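Local coordinates for uncharacterized protein (Legionella longbeachae NSW150, PDB 4JZA) that acts as a phosphoinositide phosphatase, removing phosphate from phosphatidylinositol 3-phosphate, and probably alters host lipid metabolism during infection, at residues 160-165 and 602-607. Sequence-based numbering, arbitrary orientation.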
ATOM      1  N   VAL A 160     -22.095 -18.100  18.376  1.00 53.71           N
ATOM      2  CA  VAL A 160     -21.429 -16.842  18.640  1.00 51.08           C
ATOM      3  C   VAL A 160     -21.072 -16.204  17.312  1.00 47.98           C
ATOM      4  O   VAL A 160     -20.547 -16.859  16.428  1.00 45.93           O
ATOM      5  CB  VAL A 160     -20.179 -17.040  19.516  1.00 52.77           C
ATOM      6  CG1 VAL A 160     -19.289 -15.807  19.500  1.00 54.42           C
ATOM      7  CG2 VAL A 160     -20.593 -17.356  20.939  1.00 52.12           C
ATOM      8  N   LEU A 161     -21.388 -14.924  17.178  1.00 49.63           N
ATOM      9  CA  LEU A 161     -21.104 -14.194  15.960  1.00 47.31           C
ATOM     10  C   LEU A 161     -20.081 -13.116  16.214  1.00 44.53           C
ATOM     11  O   LEU A 161     -20.268 -12.269  17.071  1.00 46.42           O
ATOM     12  CB  LEU A 161     -22.376 -13.543  15.429  1.00 49.28           C
ATOM     13  CG  LEU A 161     -23.150 -14.254  14.324  1.00 51.46           C
ATOM     14  CD1 LEU A 161     -23.213 -15.744  14.571  1.00 50.98           C
ATOM     15  CD2 LEU A 161     -24.548 -13.687  14.209  1.00 54.42           C
ATOM     16  N   GLN A 162     -19.003 -13.143  15.445  1.00 43.45           N
ATOM     17  CA  GLN A 162     -18.074 -12.032  15.395  1.00 41.11           C
ATOM     18  C   GLN A 162     -18.476 -11.218  14.186  1.00 39.32           C
ATOM     19  O   GLN A 162     -18.690 -11.766  13.104  1.00 37.81           O
ATOM     20  CB  GLN A 162     -16.661 -12.521  15.235  1.00 43.52           C
ATOM     21  CG  GLN A 162     -16.218 -13.548  16.256  1.00 45.97           C
ATOM     22  CD  GLN A 162     -14.843 -13.984  15.900  1.00 47.49           C
ATOM     23  OE1 GLN A 162     -14.048 -13.182  15.722  1.00 54.64           O
ATOM     24  NE2 GLN A 162     -14.547 -15.175  15.819  1.00 44.37           N
ATOM     25  N   VAL A 163     -18.614  -9.918  14.382  1.00 38.08           N
ATOM     26  CA  VAL A 163     -19.126  -9.029  13.360  1.00 40.26           C
ATOM     27  C   VAL A 163     -18.224  -7.820  13.101  1.00 40.41           C
ATOM     28  O   VAL A 163     -17.847  -7.108  14.050  1.00 45.00           O
ATOM     29  CB  VAL A 163     -20.479  -8.508  13.812  1.00 41.08           C
ATOM     30  CG1 VAL A 163     -21.044  -7.496  12.831  1.00 42.35           C
ATOM     31  CG2 VAL A 163     -21.424  -9.668  13.928  1.00 44.15           C
ATOM     32  N   ASP A 164     -17.886  -7.555  11.842  1.00 39.91           N
ATOM     33  CA  ASP A 164     -17.171  -6.277  11.514  1.00 42.03           C
ATOM     34  C   ASP A 164     -17.846  -5.558  10.385  1.00 41.05           C
ATOM     35  O   ASP A 164     -17.887  -6.043   9.262  1.00 40.35           O
ATOM     36  CB  ASP A 164     -15.683  -6.484  11.170  1.00 42.59           C
ATOM     37  CG  ASP A 164     -14.807  -6.685  12.402  1.00 43.95           C
ATOM     38  OD1 ASP A 164     -14.799  -7.794  12.961  1.00 47.75           O
ATOM     39  OD2 ASP A 164     -14.116  -5.748  12.814  1.00 43.34           O
ATOM     40  N   GLU A 165     -18.424  -4.415  10.709  1.00 45.71           N
ATOM     41  CA  GLU A 165     -19.200  -3.652   9.753  1.00 48.28           C
ATOM     42  C   GLU A 165     -18.274  -2.555   9.266  1.00 43.41           C
ATOM     43  O   GLU A 165     -17.725  -1.800  10.047  1.00 44.59           O
ATOM     44  CB  GLU A 165     -20.526  -3.129  10.402  1.00 55.70           C
ATOM     45  CG  GLU A 165     -21.633  -4.223  10.476  1.00 58.88           C
ATOM     46  CD  GLU A 165     -22.781  -4.027  11.485  1.00 62.23           C
ATOM     47  OE1 GLU A 165     -22.582  -3.560  12.633  1.00 63.79           O
ATOM     48  OE2 GLU A 165     -23.907  -4.435  11.152  1.00 68.20           O
ATOM     49  N   SER A 602     -11.100 -19.285  14.136  1.00 39.50           N
ATOM     50  CA  SER A 602     -12.227 -19.035  13.256  1.00 40.03           C
ATOM     51  C   SER A 602     -11.716 -18.277  12.048  1.00 40.77           C
ATOM     52  O   SER A 602     -12.282 -18.371  10.918  1.00 38.03           O
ATOM     53  CB  SER A 602     -13.307 -18.225  13.964  1.00 40.30           C
ATOM     54  OG  SER A 602     -12.848 -16.934  14.307  1.00 42.17           O
ATOM     55  N   ARG A 603     -10.655 -17.506  12.318  1.00 39.57           N
ATOM     56  CA  ARG A 603      -9.946 -16.734  11.297  1.00 40.57           C
ATOM     57  C   ARG A 603     -10.759 -15.550  10.875  1.00 37.58           C
ATOM     58  O   ARG A 603     -10.506 -14.970   9.839  1.00 35.96           O
ATOM     59  CB  ARG A 603      -9.612 -17.561  10.053  1.00 43.56           C
ATOM     60  CG  ARG A 603      -8.681 -18.735  10.311  1.00 46.44           C
ATOM     61  CD  ARG A 603      -7.958 -19.172   9.051  1.00 47.72           C
ATOM     62  NE  ARG A 603      -6.571 -19.190   9.427  1.00 53.19           N
ATOM     63  CZ  ARG A 603      -5.594 -18.522   8.844  1.00 54.57           C
ATOM     64  NH1 ARG A 603      -5.782 -17.814   7.737  1.00 63.17           N
ATOM     65  NH2 ARG A 603      -4.403 -18.594   9.375  1.00 50.52           N
ATOM     66  N   HIS A 604     -11.757 -15.196  11.656  1.00 35.76           N
ATOM     67  CA  HIS A 604     -12.499 -14.020  11.333  1.00 36.20           C
ATOM     68  C   HIS A 604     -11.584 -12.777  11.178  1.00 37.44           C
ATOM     69  O   HIS A 604     -11.665 -12.071  10.191  1.00 36.55           O
ATOM     70  CB  HIS A 604     -13.509 -13.772  12.410  1.00 36.29           C
ATOM     71  CG  HIS A 604     -14.194 -12.454  12.291  1.00 36.00           C
ATOM     72  ND1 HIS A 604     -15.259 -12.256  11.446  1.00 35.01           N
ATOM     73  CD2 HIS A 604     -13.978 -11.271  12.922  1.00 36.42           C
ATOM     74  CE1 HIS A 604     -15.632 -10.989  11.504  1.00 36.49           C
ATOM     75  NE2 HIS A 604     -14.876 -10.371  12.395  1.00 38.12           N
ATOM     76  N   GLN A 605     -10.727 -12.492  12.149  1.00 36.64           N
ATOM     77  CA  GLN A 605      -9.849 -11.333  12.044  1.00 36.60           C
ATOM     78  C   GLN A 605      -8.868 -11.471  10.896  1.00 37.41           C
ATOM     79  O   GLN A 605      -8.438 -10.478  10.322  1.00 41.08           O
ATOM     80  CB  GLN A 605      -9.024 -11.162  13.329  1.00 36.48           C
ATOM     81  CG  GLN A 605      -9.843 -10.778  14.554  1.00 38.12           C
ATOM     82  CD  GLN A 605     -10.594  -9.472  14.373  1.00 38.81           C
ATOM     83  OE1 GLN A 605     -10.250  -8.670  13.527  1.00 40.15           O
ATOM     84  NE2 GLN A 605     -11.615  -9.258  15.173  1.00 41.15           N
ATOM     85  N   HIS A 606      -8.472 -12.688  10.577  1.00 36.17           N
ATOM     86  CA  HIS A 606      -7.493 -12.892   9.533  1.00 36.82           C
ATOM     87  C   HIS A 606      -8.099 -12.428   8.221  1.00 38.15           C
ATOM     88  O   HIS A 606      -7.420 -11.779   7.387  1.00 37.36           O
ATOM     89  CB  HIS A 606      -7.095 -14.366   9.387  1.00 37.30           C
ATOM     90  CG  HIS A 606      -6.388 -14.956  10.578  1.00 37.98           C
ATOM     91  ND1 HIS A 606      -6.893 -14.905  11.858  1.00 38.30           N
ATOM     92  CD2 HIS A 606      -5.277 -15.724  10.648  1.00 37.92           C
ATOM     93  CE1 HIS A 606      -6.096 -15.572  12.671  1.00 40.93           C
ATOM     94  NE2 HIS A 606      -5.121 -16.096  11.958  1.00 39.80           N
ATOM     95  N   GLU A 607      -9.371 -12.772   8.037  1.00 36.75           N
ATOM     96  CA  GLU A 607     -10.122 -12.419   6.847  1.00 37.88           C
ATOM     97  C   GLU A 607     -10.331 -10.931   6.723  1.00 36.89           C
ATOM     98  O   GLU A 607     -10.229 -10.341   5.619  1.00 38.85           O
ATOM     99  CB  GLU A 607     -11.465 -13.130   6.844  1.00 39.70           C
ATOM    100  CG  GLU A 607     -11.275 -14.621   6.717  1.00 43.55           C
ATOM    101  CD  GLU A 607     -10.865 -15.026   5.308  1.00 49.94           C
ATOM    102  OE1 GLU A 607     -10.140 -16.081   5.153  1.00 48.76           O
ATOM    103  OE2 GLU A 607     -11.282 -14.287   4.354  1.00 47.61           O
TER
HETATM  104  O   HOH W   1     -12.846 -11.188  17.033  1.00 34.35           O
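The start of helix 604-612 packs against one face of the large mixed sheet, where strand 159-166 sends Gln162 and Asp164, two residues apart, toward it. His604 is the residue they grip. Its CG lies anti to the backbone N, which carries the imidazole to the strand. There His604 NE2 donates to Asp164 OD1 at 2.6 Å in an almost straight bond (170°). OD1 lies at the edge of the imidazole, in its plane, with carboxylate and ring planes 33° apart; its position is somewhat uncertain, so the exact length carries little weight. Gln162 CB sits over the middle of one ring face, 3.8 Å from the His604 centroid, a CH-pi contact. Beyond CG the Gln162 chain runs extended past the ring, and its NE2 donates to Ser602 OG at 2.9 Å, though bent to 131°; that hydroxyl also bonds to Leu599 O. On the amide's other end, OE1 of Gln162 accepts from a water 2.7 Å away, which in turn accepts from Gln605 NE2. Arg374 NH1 ties the two sides together, salt-bridged to Asp164 OD2 and hydrogen-bonded to Gln605 OE1. With His604 ND1 also bonded to Thr147 OG1, both ring nitrogens have partners, and the buried carboxylate and arginine beside it would probably compensate each other's charge.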